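Local atomic coordinates of homospermidine synthase (PDB entry 2PH5), a protein that binds NAD and probably catalyses formation of the polyamine homospermidine. Residues A[71-76]-A[96-101]; A[172-177]-A[439-444]; A[241-244]-A[249-252]; A[350-355]-A[381-386]. All coordinates share one frame; numbering follows the deposited sequence.

Interaction 1: residues A[71-76]-A[96-101]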
loop_
_atom_site.group_PDB
_atom_site.type_symbol
_atom_site.label_atom_id
_atom_site.label_comp_id
_atom_site.label_asym_id
_atom_site.label_seq_id
_atom_site.Cartn_x
_atom_site.Cartn_y
_atom_site.Cartn_z
ATOM N N GLN A 71 -0.428 18.872 -37.901
ATOM C CA GLN A 71 -0.904 19.730 -38.988
ATOM C C GLN A 71 -0.801 21.248 -38.764
ATOM O O GLN A 71 -0.869 22.008 -39.728
ATOM C CB GLN A 71 -2.362 19.391 -39.332
ATOM C CG GLN A 71 -2.627 17.964 -39.805
ATOM C CD GLN A 71 -2.500 16.938 -38.696
ATOM O OE1 GLN A 71 -2.824 17.216 -37.535
ATOM N NE2 GLN A 71 -2.044 15.734 -39.049
ATOM N N ASN A 72 -0.643 21.696 -37.517
ATOM C CA ASN A 72 -0.554 23.138 -37.239
ATOM C C ASN A 72 0.647 23.604 -36.433
ATOM O O ASN A 72 0.868 24.806 -36.298
ATOM C CB ASN A 72 -1.807 23.631 -36.509
ATOM C CG ASN A 72 -1.911 23.097 -35.084
ATOM O OD1 ASN A 72 -0.909 22.743 -34.458
ATOM N ND2 ASN A 72 -3.132 23.058 -34.558
ATOM N N TYR A 73 1.427 22.676 -35.894
ATOM C CA TYR A 73 2.557 23.081 -35.067
ATOM C C TYR A 73 3.551 23.991 -35.782
ATOM O O TYR A 73 4.106 24.898 -35.164
ATOM C CB TYR A 73 3.269 21.851 -34.492
ATOM C CG TYR A 73 4.314 21.223 -35.386
ATOM C CD1 TYR A 73 5.653 21.623 -35.325
ATOM C CD2 TYR A 73 3.975 20.203 -36.262
ATOM C CE1 TYR A 73 6.626 21.012 -36.113
ATOM C CE2 TYR A 73 4.934 19.588 -37.052
ATOM C CZ TYR A 73 6.254 19.990 -36.972
ATOM O OH TYR A 73 7.193 19.331 -37.736
ATOM N N LEU A 74 3.777 23.760 -37.073
ATOM C CA LEU A 74 4.718 24.592 -37.813
ATOM C C LEU A 74 4.300 26.052 -37.852
ATOM O O LEU A 74 5.141 26.946 -37.758
ATOM C CB LEU A 74 4.904 24.081 -39.244
ATOM C CG LEU A 74 5.972 22.995 -39.435
ATOM C CD1 LEU A 74 6.145 22.674 -40.923
ATOM C CD2 LEU A 74 7.291 23.482 -38.862
ATOM N N GLU A 75 3.002 26.302 -37.979
ATOM C CA GLU A 75 2.524 27.675 -38.033
ATOM C C GLU A 75 2.260 28.266 -36.653
ATOM O O GLU A 75 2.711 29.369 -36.354
ATOM C CB GLU A 75 1.261 27.770 -38.890
ATOM C CG GLU A 75 0.773 29.196 -39.099
ATOM C CD GLU A 75 -0.237 29.314 -40.228
ATOM O OE1 GLU A 75 -0.707 30.447 -40.495
ATOM O OE2 GLU A 75 -0.562 28.279 -40.856
ATOM N N VAL A 76 1.541 27.533 -35.812
ATOM C CA VAL A 76 1.226 28.018 -34.473
ATOM C C VAL A 76 2.476 28.291 -33.642
ATOM O O VAL A 76 2.648 29.388 -33.109
ATOM C CB VAL A 76 0.338 27.014 -33.710
ATOM C CG1 VAL A 76 0.035 27.541 -32.326
ATOM C CG2 VAL A 76 -0.953 26.775 -34.471
ATOM N N SER A 96 8.840 15.927 -29.454
ATOM C CA SER A 96 10.018 16.695 -29.068
ATOM C C SER A 96 10.913 16.857 -30.292
ATOM O O SER A 96 11.470 17.922 -30.532
ATOM C CB SER A 96 10.805 15.971 -27.977
ATOM O OG SER A 96 9.983 15.619 -26.877
ATOM N N LEU A 97 11.045 15.782 -31.063
ATOM C CA LEU A 97 11.863 15.784 -32.268
ATOM C C LEU A 97 11.396 16.866 -33.215
ATOM O O LEU A 97 12.197 17.645 -33.735
ATOM C CB LEU A 97 11.759 14.435 -32.961
ATOM C CG LEU A 97 12.617 14.177 -34.202
ATOM C CD1 LEU A 97 14.107 14.259 -33.863
ATOM C CD2 LEU A 97 12.271 12.794 -34.736
ATOM N N ALA A 98 10.086 16.915 -33.431
ATOM C CA ALA A 98 9.507 17.904 -34.325
ATOM C C ALA A 98 9.747 19.316 -33.792
ATOM O O ALA A 98 10.118 20.214 -34.550
ATOM C CB ALA A 98 8.015 17.635 -34.501
ATOM N N LEU A 99 9.540 19.509 -32.492
ATOM C CA LEU A 99 9.747 20.817 -31.866
ATOM C C LEU A 99 11.224 21.238 -31.924
ATOM O O LEU A 99 11.543 22.401 -32.192
ATOM C CB LEU A 99 9.272 20.776 -30.408
ATOM C CG LEU A 99 7.883 21.251 -29.949
ATOM C CD1 LEU A 99 6.882 21.395 -31.071
ATOM C CD2 LEU A 99 7.409 20.280 -28.899
ATOM N N ILE A 100 12.115 20.280 -31.675
ATOM C CA ILE A 100 13.553 20.524 -31.701
ATOM C C ILE A 100 14.003 21.059 -33.066
ATOM O O ILE A 100 14.622 22.122 -33.156
ATOM C CB ILE A 100 14.311 19.228 -31.339
ATOM C CG1 ILE A 100 14.132 18.966 -29.832
ATOM C CG2 ILE A 100 15.782 19.319 -31.764
ATOM C CD1 ILE A 100 14.734 17.650 -29.320
ATOM N N ILE A 101 13.678 20.327 -34.125
ATOM C CA ILE A 101 14.021 20.733 -35.483
ATOM C C ILE A 101 13.475 22.136 -35.763
ATOM O O ILE A 101 14.204 23.015 -36.221
ATOM C CB ILE A 101 13.432 19.729 -36.504
ATOM C CG1 ILE A 101 14.194 18.408 -36.407
ATOM C CG2 ILE A 101 13.481 20.296 -37.910
ATOM C CD1 ILE A 101 13.443 17.229 -36.972
#

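Interaction 2: residues A[172-177]-A[439-444]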
loop_
_atom_site.group_PDB
_atom_site.type_symbol
_atom_site.label_atom_id
_atom_site.label_comp_id
_atom_site.label_asym_id
_atom_site.label_seq_id
_atom_site.Cartn_x
_atom_site.Cartn_y
_atom_site.Cartn_z
ATOM N N LEU A 172 32.909 12.193 -7.419
ATOM C CA LEU A 172 34.069 12.968 -6.997
ATOM C C LEU A 172 34.224 12.959 -5.477
ATOM O O LEU A 172 35.338 12.811 -4.974
ATOM C CB LEU A 172 33.974 14.411 -7.509
ATOM C CG LEU A 172 33.915 14.635 -9.021
ATOM C CD1 LEU A 172 33.771 16.119 -9.298
ATOM C CD2 LEU A 172 35.159 14.076 -9.705
ATOM N N ASN A 173 33.121 13.116 -4.744
ATOM C CA ASN A 173 33.206 13.112 -3.285
ATOM C C ASN A 173 33.791 11.804 -2.767
ATOM O O ASN A 173 34.661 11.807 -1.902
ATOM C CB ASN A 173 31.837 13.344 -2.638
ATOM C CG ASN A 173 31.339 14.752 -2.829
ATOM O OD1 ASN A 173 32.072 15.624 -3.289
ATOM N ND2 ASN A 173 30.089 14.991 -2.459
ATOM N N ILE A 174 33.319 10.683 -3.296
ATOM C CA ILE A 174 33.829 9.393 -2.854
ATOM C C ILE A 174 35.325 9.297 -3.137
ATOM O O ILE A 174 36.059 8.631 -2.411
ATOM C CB ILE A 174 33.119 8.229 -3.566
ATOM C CG1 ILE A 174 31.621 8.255 -3.240
ATOM C CG2 ILE A 174 33.742 6.904 -3.133
ATOM C CD1 ILE A 174 30.808 7.242 -4.019
ATOM N N ALA A 175 35.767 9.963 -4.199
ATOM C CA ALA A 175 37.176 9.966 -4.578
ATOM C C ALA A 175 38.011 10.731 -3.547
ATOM O O ALA A 175 39.076 10.266 -3.146
ATOM C CB ALA A 175 37.347 10.583 -5.970
ATOM N N LYS A 176 37.539 11.897 -3.113
ATOM C CA LYS A 176 38.286 12.662 -2.125
ATOM C C LYS A 176 38.276 11.918 -0.787
ATOM O O LYS A 176 39.282 11.902 -0.082
ATOM C CB LYS A 176 37.706 14.081 -1.966
ATOM C CG LYS A 176 36.423 14.177 -1.146
ATOM C CD LYS A 176 35.806 15.581 -1.175
ATOM C CE LYS A 176 34.742 15.770 -0.073
ATOM N NZ LYS A 176 33.626 14.776 -0.082
ATOM N N ASP A 177 37.148 11.289 -0.451
ATOM C CA ASP A 177 37.022 10.526 0.796
ATOM C C ASP A 177 37.852 9.249 0.747
ATOM O O ASP A 177 37.955 8.537 1.745
ATOM C CB ASP A 177 35.570 10.119 1.062
ATOM C CG ASP A 177 34.674 11.291 1.376
ATOM O OD1 ASP A 177 35.020 12.096 2.270
ATOM O OD2 ASP A 177 33.606 11.393 0.736
ATOM N N GLY A 439 26.107 14.498 0.822
ATOM C CA GLY A 439 26.347 13.066 0.776
ATOM C C GLY A 439 26.242 12.409 2.140
ATOM O O GLY A 439 26.444 13.045 3.173
ATOM N N TYR A 440 25.909 11.125 2.141
ATOM C CA TYR A 440 25.771 10.377 3.375
ATOM C C TYR A 440 26.276 8.955 3.172
ATOM O O TYR A 440 25.871 8.261 2.233
ATOM C CB TYR A 440 24.310 10.324 3.819
ATOM C CG TYR A 440 23.626 11.665 3.899
ATOM C CD1 TYR A 440 23.139 12.290 2.750
ATOM C CD2 TYR A 440 23.433 12.295 5.129
ATOM C CE1 TYR A 440 22.470 13.506 2.822
ATOM C CE2 TYR A 440 22.767 13.510 5.218
ATOM C CZ TYR A 440 22.284 14.110 4.058
ATOM O OH TYR A 440 21.597 15.302 4.146
ATOM N N TYR A 441 27.170 8.538 4.060
ATOM C CA TYR A 441 27.743 7.201 4.035
ATOM C C TYR A 441 26.908 6.332 4.966
ATOM O O TYR A 441 26.301 6.834 5.914
ATOM C CB TYR A 441 29.190 7.240 4.540
ATOM C CG TYR A 441 30.202 7.650 3.498
ATOM C CD1 TYR A 441 30.550 6.781 2.467
ATOM C CD2 TYR A 441 30.788 8.916 3.517
ATOM C CE1 TYR A 441 31.451 7.159 1.475
ATOM C CE2 TYR A 441 31.694 9.307 2.526
ATOM C CZ TYR A 441 32.015 8.420 1.507
ATOM O OH TYR A 441 32.881 8.800 0.507
ATOM N N THR A 442 26.867 5.035 4.692
ATOM C CA THR A 442 26.128 4.113 5.542
ATOM C C THR A 442 26.666 2.705 5.419
ATOM O O THR A 442 27.137 2.303 4.360
ATOM C CB THR A 442 24.629 4.066 5.203
ATOM O OG1 THR A 442 24.015 3.027 5.972
ATOM C CG2 THR A 442 24.416 3.776 3.726
ATOM N N ASP A 443 26.580 1.963 6.519
ATOM C CA ASP A 443 27.040 0.582 6.578
ATOM C C ASP A 443 25.922 -0.368 6.174
ATOM O O ASP A 443 26.037 -1.584 6.322
ATOM C CB ASP A 443 27.516 0.234 7.999
ATOM C CG ASP A 443 26.429 0.427 9.053
ATOM O OD1 ASP A 443 26.695 0.145 10.238
ATOM O OD2 ASP A 443 25.310 0.862 8.705
ATOM N N TRP A 444 24.834 0.195 5.669
ATOM C CA TRP A 444 23.693 -0.606 5.245
ATOM C C TRP A 444 23.975 -1.408 3.974
ATOM O O TRP A 444 24.722 -0.964 3.101
ATOM C CB TRP A 444 22.498 0.303 4.959
ATOM C CG TRP A 444 21.430 -0.381 4.152
ATOM C CD1 TRP A 444 20.377 -1.099 4.636
ATOM C CD2 TRP A 444 21.351 -0.473 2.717
ATOM N NE1 TRP A 444 19.648 -1.632 3.598
ATOM C CE2 TRP A 444 20.225 -1.265 2.412
ATOM C CE3 TRP A 444 22.128 0.033 1.664
ATOM C CZ2 TRP A 444 19.849 -1.563 1.093
ATOM C CZ3 TRP A 444 21.754 -0.267 0.348
ATOM C CH2 TRP A 444 20.623 -1.058 0.080
#

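Interaction 3: residues A[241-244]-A[249-252]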
loop_
_atom_site.group_PDB
_atom_site.type_symbol
_atom_site.label_atom_id
_atom_site.label_comp_id
_atom_site.label_asym_id
_atom_site.label_seq_id
_atom_site.Cartn_x
_atom_site.Cartn_y
_atom_site.Cartn_z
ATOM N N ILE A 241 16.165 -2.346 -16.457
ATOM C CA ILE A 241 17.373 -2.334 -15.639
ATOM C C ILE A 241 18.699 -2.343 -16.403
ATOM O O ILE A 241 18.882 -3.126 -17.335
ATOM C CB ILE A 241 17.373 -3.557 -14.700
ATOM C CG1 ILE A 241 16.012 -3.700 -14.019
ATOM C CG2 ILE A 241 18.474 -3.421 -13.667
ATOM C CD1 ILE A 241 15.814 -5.029 -13.322
ATOM N N GLY A 242 19.620 -1.472 -15.998
ATOM C CA GLY A 242 20.934 -1.442 -16.623
ATOM C C GLY A 242 21.701 -2.599 -16.004
ATOM O O GLY A 242 21.954 -2.601 -14.797
ATOM N N TRP A 243 22.063 -3.596 -16.808
ATOM C CA TRP A 243 22.766 -4.757 -16.273
ATOM C C TRP A 243 24.253 -4.527 -16.018
ATOM O O TRP A 243 25.018 -4.296 -16.949
ATOM C CB TRP A 243 22.592 -5.955 -17.198
ATOM C CG TRP A 243 22.587 -7.265 -16.464
ATOM C CD1 TRP A 243 23.274 -8.397 -16.801
ATOM C CD2 TRP A 243 21.826 -7.592 -15.295
ATOM N NE1 TRP A 243 22.986 -9.410 -15.916
ATOM C CE2 TRP A 243 22.098 -8.944 -14.983
ATOM C CE3 TRP A 243 20.937 -6.875 -14.479
ATOM C CZ2 TRP A 243 21.514 -9.595 -13.889
ATOM C CZ3 TRP A 243 20.359 -7.521 -13.392
ATOM C CH2 TRP A 243 20.651 -8.871 -13.108
ATOM N N GLY A 244 24.653 -4.596 -14.752
ATOM C CA GLY A 244 26.047 -4.395 -14.410
ATOM C C GLY A 244 26.885 -5.633 -14.661
ATOM O O GLY A 244 26.387 -6.754 -14.563
ATOM N N HIS A 249 23.832 -13.326 -11.196
ATOM C CA HIS A 249 22.552 -14.046 -11.188
ATOM C C HIS A 249 21.630 -13.540 -12.296
ATOM O O HIS A 249 21.631 -12.357 -12.614
ATOM C CB HIS A 249 21.878 -13.856 -9.830
ATOM C CG HIS A 249 22.654 -14.433 -8.688
ATOM N ND1 HIS A 249 22.514 -15.743 -8.282
ATOM C CD2 HIS A 249 23.594 -13.887 -7.880
ATOM C CE1 HIS A 249 23.332 -15.977 -7.272
ATOM N NE2 HIS A 249 23.999 -14.868 -7.007
ATOM N N TRP A 250 20.841 -14.425 -12.890
ATOM C CA TRP A 250 19.944 -13.992 -13.959
ATOM C C TRP A 250 18.489 -14.164 -13.520
ATOM O O TRP A 250 18.035 -15.279 -13.285
ATOM C CB TRP A 250 20.245 -14.782 -15.239
ATOM C CG TRP A 250 19.395 -14.397 -16.398
ATOM C CD1 TRP A 250 18.267 -15.034 -16.836
ATOM C CD2 TRP A 250 19.560 -13.249 -17.238
ATOM N NE1 TRP A 250 17.718 -14.351 -17.895
ATOM C CE2 TRP A 250 18.490 -13.251 -18.162
ATOM C CE3 TRP A 250 20.506 -12.215 -17.298
ATOM C CZ2 TRP A 250 18.337 -12.261 -19.137
ATOM C CZ3 TRP A 250 20.355 -11.226 -18.270
ATOM C CH2 TRP A 250 19.275 -11.258 -19.177
ATOM N N PRO A 251 17.738 -13.054 -13.401
ATOM C CA PRO A 251 16.334 -13.116 -12.977
ATOM C C PRO A 251 15.524 -14.121 -13.795
ATOM O O PRO A 251 15.628 -14.154 -15.016
ATOM C CB PRO A 251 15.845 -11.678 -13.179
ATOM C CG PRO A 251 17.093 -10.855 -13.056
ATOM C CD PRO A 251 18.096 -11.685 -13.816
ATOM N N HIS A 252 14.717 -14.933 -13.120
ATOM C CA HIS A 252 13.904 -15.938 -13.800
ATOM C C HIS A 252 12.987 -15.345 -14.865
ATOM O O HIS A 252 12.810 -15.932 -15.934
ATOM C CB HIS A 252 13.052 -16.710 -12.785
ATOM C CG HIS A 252 12.151 -15.837 -11.967
ATOM N ND1 HIS A 252 12.627 -14.968 -11.008
ATOM C CD2 HIS A 252 10.807 -15.666 -11.996
ATOM C CE1 HIS A 252 11.615 -14.297 -10.483
ATOM N NE2 HIS A 252 10.500 -14.702 -11.066
#

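Interaction 4: residues A[350-355]-A[381-386]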
loop_
_atom_site.group_PDB
_atom_site.type_symbol
_atom_site.label_atom_id
_atom_site.label_comp_id
_atom_site.label_asym_id
_atom_site.label_seq_id
_atom_site.Cartn_x
_atom_site.Cartn_y
_atom_site.Cartn_z
ATOM N N ASN A 350 -1.683 22.199 -2.254
ATOM C CA ASN A 350 -2.070 22.912 -1.046
ATOM C C ASN A 350 -2.544 21.984 0.064
ATOM O O ASN A 350 -2.388 22.300 1.240
ATOM C CB ASN A 350 -3.167 23.929 -1.355
ATOM C CG ASN A 350 -2.719 24.974 -2.347
ATOM O OD1 ASN A 350 -1.548 25.369 -2.361
ATOM N ND2 ASN A 350 -3.646 25.440 -3.178
ATOM N N GLU A 351 -3.114 20.838 -0.293
ATOM C CA GLU A 351 -3.588 19.938 0.739
ATOM C C GLU A 351 -2.503 19.241 1.551
ATOM O O GLU A 351 -2.789 18.704 2.622
ATOM C CB GLU A 351 -4.563 18.901 0.173
ATOM C CG GLU A 351 -4.120 18.192 -1.083
ATOM C CD GLU A 351 -4.517 18.928 -2.361
ATOM O OE1 GLU A 351 -3.836 19.917 -2.722
ATOM O OE2 GLU A 351 -5.514 18.511 -2.998
ATOM N N ILE A 352 -1.258 19.253 1.082
ATOM C CA ILE A 352 -0.236 18.593 1.873
ATOM C C ILE A 352 0.121 19.474 3.065
ATOM O O ILE A 352 0.322 20.676 2.929
ATOM C CB ILE A 352 1.033 18.219 1.035
ATOM C CG1 ILE A 352 2.238 19.007 1.508
ATOM C CG2 ILE A 352 0.801 18.460 -0.443
ATOM C CD1 ILE A 352 3.499 18.413 1.020
ATOM N N ILE A 353 0.187 18.868 4.243
ATOM C CA ILE A 353 0.464 19.610 5.463
ATOM C C ILE A 353 1.847 19.383 6.070
ATOM O O ILE A 353 2.324 20.203 6.848
ATOM C CB ILE A 353 -0.595 19.273 6.520
ATOM C CG1 ILE A 353 -0.407 17.825 6.999
ATOM C CG2 ILE A 353 -1.979 19.479 5.926
ATOM C CD1 ILE A 353 -1.509 17.290 7.900
ATOM N N ASP A 354 2.495 18.279 5.718
ATOM C CA ASP A 354 3.801 17.977 6.285
ATOM C C ASP A 354 4.559 17.045 5.349
ATOM O O ASP A 354 4.007 16.559 4.356
ATOM C CB ASP A 354 3.608 17.296 7.646
ATOM C CG ASP A 354 4.874 17.263 8.478
ATOM O OD1 ASP A 354 5.027 16.306 9.265
ATOM O OD2 ASP A 354 5.713 18.184 8.369
ATOM N N GLY A 355 5.830 16.809 5.657
ATOM C CA GLY A 355 6.619 15.901 4.841
ATOM C C GLY A 355 7.677 16.509 3.944
ATOM O O GLY A 355 7.827 17.726 3.855
ATOM N N GLU A 381 9.991 24.324 3.608
ATOM C CA GLU A 381 11.016 25.127 2.979
ATOM C C GLU A 381 10.626 25.477 1.535
ATOM O O GLU A 381 10.864 26.593 1.068
ATOM C CB GLU A 381 12.361 24.400 3.024
ATOM C CG GLU A 381 13.428 25.092 2.223
ATOM C CD GLU A 381 14.831 24.815 2.724
ATOM O OE1 GLU A 381 15.029 23.853 3.508
ATOM O OE2 GLU A 381 15.744 25.569 2.314
ATOM N N ALA A 382 9.998 24.529 0.844
ATOM C CA ALA A 382 9.583 24.740 -0.533
ATOM C C ALA A 382 8.553 25.861 -0.652
ATOM O O ALA A 382 8.510 26.572 -1.657
ATOM C CB ALA A 382 9.013 23.451 -1.108
ATOM N N ARG A 383 7.716 26.016 0.366
ATOM C CA ARG A 383 6.694 27.052 0.336
ATOM C C ARG A 383 7.245 28.434 0.640
ATOM O O ARG A 383 6.706 29.436 0.174
ATOM C CB ARG A 383 5.564 26.716 1.309
ATOM C CG ARG A 383 4.554 25.762 0.722
ATOM C CD ARG A 383 3.587 25.224 1.754
ATOM N NE ARG A 383 2.614 24.334 1.126
ATOM C CZ ARG A 383 1.868 23.447 1.775
ATOM N NH1 ARG A 383 1.976 23.318 3.093
ATOM N NH2 ARG A 383 1.012 22.687 1.102
ATOM N N GLN A 384 8.313 28.508 1.418
ATOM C CA GLN A 384 8.865 29.816 1.708
ATOM C C GLN A 384 9.753 30.244 0.540
ATOM O O GLN A 384 9.998 31.433 0.342
ATOM C CB GLN A 384 9.656 29.802 3.022
ATOM C CG GLN A 384 10.913 28.984 2.983
ATOM C CD GLN A 384 11.785 29.179 4.223
ATOM O OE1 GLN A 384 11.336 28.966 5.357
ATOM N NE2 GLN A 384 13.044 29.579 4.009
ATOM N N ILE A 385 10.199 29.266 -0.246
ATOM C CA ILE A 385 11.064 29.506 -1.402
ATOM C C ILE A 385 10.296 29.894 -2.667
ATOM O O ILE A 385 10.766 30.718 -3.453
ATOM C CB ILE A 385 11.924 28.253 -1.718
ATOM C CG1 ILE A 385 13.071 28.139 -0.709
ATOM C CG2 ILE A 385 12.471 28.321 -3.135
ATOM C CD1 ILE A 385 13.829 26.819 -0.784
ATOM N N ALA A 386 9.123 29.302 -2.866
ATOM C CA ALA A 386 8.330 29.599 -4.052
ATOM C C ALA A 386 6.889 29.100 -3.983
ATOM O O ALA A 386 6.614 28.025 -3.445
ATOM C CB ALA A 386 9.014 29.014 -5.282
#

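Interaction 1: residues A[71-76]-A[96-101]
Tyr73 and Leu99 mark the closest approach of the two backbones, with their CA atoms 8.2 Å apart. The short helix 73-76 supplies Tyr73, whose CB points at the first turns of helix 96-106. With chi1 at 85°, CG stands between the backbone N and the carbonyl carbon, and the ring is carried across to the other helix. Its far end meets Ala98: OH lies 3.7 Å and CZ 3.8 Å from the methyl CB of Ala98, which itself points toward Tyr73. These helices belong to the Rossmann-type NAD domain; helix 73-76 lies in the connection that leads from strand 62-65 to strand 86-89, and helix 96-106 links strands 86-89 and 109-112. Leu99 sets off from CA the other way, yet its branch turns back, bringing CD1 to 4.4 Å from Tyr73 CD1. Ala98 CB and Leu99 CD1 both reach the phenol ring obliquely; the ring carbons make apolar contacts, and the hydroxyl oxygen rests against the Ala98 methyl. Within its own helix, Leu74 CG sits 3.8 Å above one face of the ring, toward the rim. Trp118 also meets the tyrosine ring, while Tyr73 touches Ile68, a residue of the NAD site.

Interaction 2: residues A[172-177]-A[439-444]
Tyr441 and Asp177 both have CG anti to the carbonyl carbon and beside the backbone N, with chi1 at -82° in the tyrosine and -68° in the aspartate, and both CB atoms point across the contact. The phenol is thereby held out to meet the carboxylate. Tyr441 OH donates to Asp177 OD2 over 2.7 Å, with OD2 lying near the plane of the ring at its edge. Ring and carboxylate planes stand 77° apart, and the hydroxyl meets OD2 from above the carboxylate plane. The fit is close, since Asp177 CB is only 3.0 Å from Tyr441 OH. Ile174 supports the same hydroxyl from the helix, its CA 3.5 Å and its CG1 4.0 Å from Tyr441 OH. Lys176 NZ makes a weak salt bridge with OD2 of the neighbouring Asp177, at 3.5 Å; together with the tyrosine proton it would help offset the carbonyl of Asn173, whose O lies 2.9 Å from Asp177 OD2. Asn173 ND2 bonds to Tyr371 OH, and the Tyr371 ring also meets that of Tyr441. The arrangement is that of a helix lying against a mixed beta-sheet, as in alpha/beta domains: the C-terminal end of helix 158-176, with Asp177 beside it, is joined to the outermost strand 436-442.

Interaction 3: residues A[241-244]-A[249-252]
Trp243 is the centre of the contact, its indole reaching from the end of strand 238-242 to three consecutive residues of the following loop. The close-packed part lies along the six-membered ring. There the carbonyl of His249 comes in at the edge and in the plane of the indole, with His249 O 3.0 Å from Trp243 CZ2, an approach that sets the polar oxygen against ring C-H groups. Beside it, the buried Pro251 brings CD to 3.9 Å from Trp243 CH2. Indole and pyrrolidine reach toward each other from their own segments, and the proline carbon meets the indole obliquely.

The other side is looser and more open to solvent. Trp250 is exposed; its CG is anti to the backbone N (chi1 -179°), and the ring swings back to Trp243 in a T-shaped pair. Its six-membered edge is directed at one face of Trp243, with planes at 84° and 5.5 Å between the centroid of that ring and the centroid of the five-membered ring of Trp243. The nearest atoms, Trp250 CZ3 and Trp243 NE1, are 4.0 Å apart. Pro251 CD, 3.8 Å above the Trp250 plane, backs one face of that indole near its rim. The imidazole of His249 turns elsewhere, bonding through NE2 to Asp459 and stacking on Phe467.

Both tryptophans touch Ile265 in the middle strand of a three-stranded antiparallel sheet, and Pro251 adds Leu267 and Phe466 of helix 466-469. The contact lies in the connection from strand 238-242 to strand 254-255, the outer strands of that sheet within the chain.

Interaction 4: residues A[350-355]-A[381-386]
Arg383 reaches from helix 379-385 to the backbone carbonyl of Ile352. Its CB points at the segment 350-355, and CG is turned away from the carbonyl carbon of its own residue (chi1 -83°). From CG to NE the chain is extended, carrying the guanidinium clear of its own helix, so that all contact with the other segment is made at the tip. CZ is 3.4 Å from Ile352 O. Around it, both terminal nitrogens turn to this one oxygen: NH2 donates over 2.8 Å to Ile352 O with an N-H...O angle of 148°, and NH1 adds a weak bond of 3.1 Å to the same Ile352 O. The oxygen sits at the guanidinium edge, near its plane. NH2 in turn lies in the carbonyl plane, on a lone pair, with a C=O...N angle of 145°. NH2 also passes 3.9 Å from Ile352 CG1, as the isoleucine and arginine chains run antiparallel alongside one another, and it makes a further weak bond to Leu349 O. Nearby, Ile353 packs on Pro216 of the second subunit.

Glu351 pairs with Arg346, and its OE1 is 6.8 Å from Arg383 NH2. The grip is thus made by a charged donor on neutral carbonyls: a forked pair of bonds, one of them weak, that should fix the rotation of the guanidinium with its edge toward Ile352 O, with carboxylate charge probably contributing at most at a distance.

From the N terminus, interaction 1 comes first and closes a short loop inside the NAD-binding domain, linking two helices that flank its parallel sheet. The chain then enters the C-terminal domain, where interaction 2 opens on helix 158-176 and closes on strand 436-442 after 261 intervening residues. Nested inside that long loop, and following one another in series, are interaction 3, a local closure after strand 238-242, and interaction 4, which joins the start of strand 352-364 to helix 379-385 and so closes a loop holding strand 370-378. Interactions 2 and 4 both reach the mixed sheet, with nearest atoms about 11 Å apart; interactions 3 and 4 lie on opposite sides of the chain's centre. None of the four touches another.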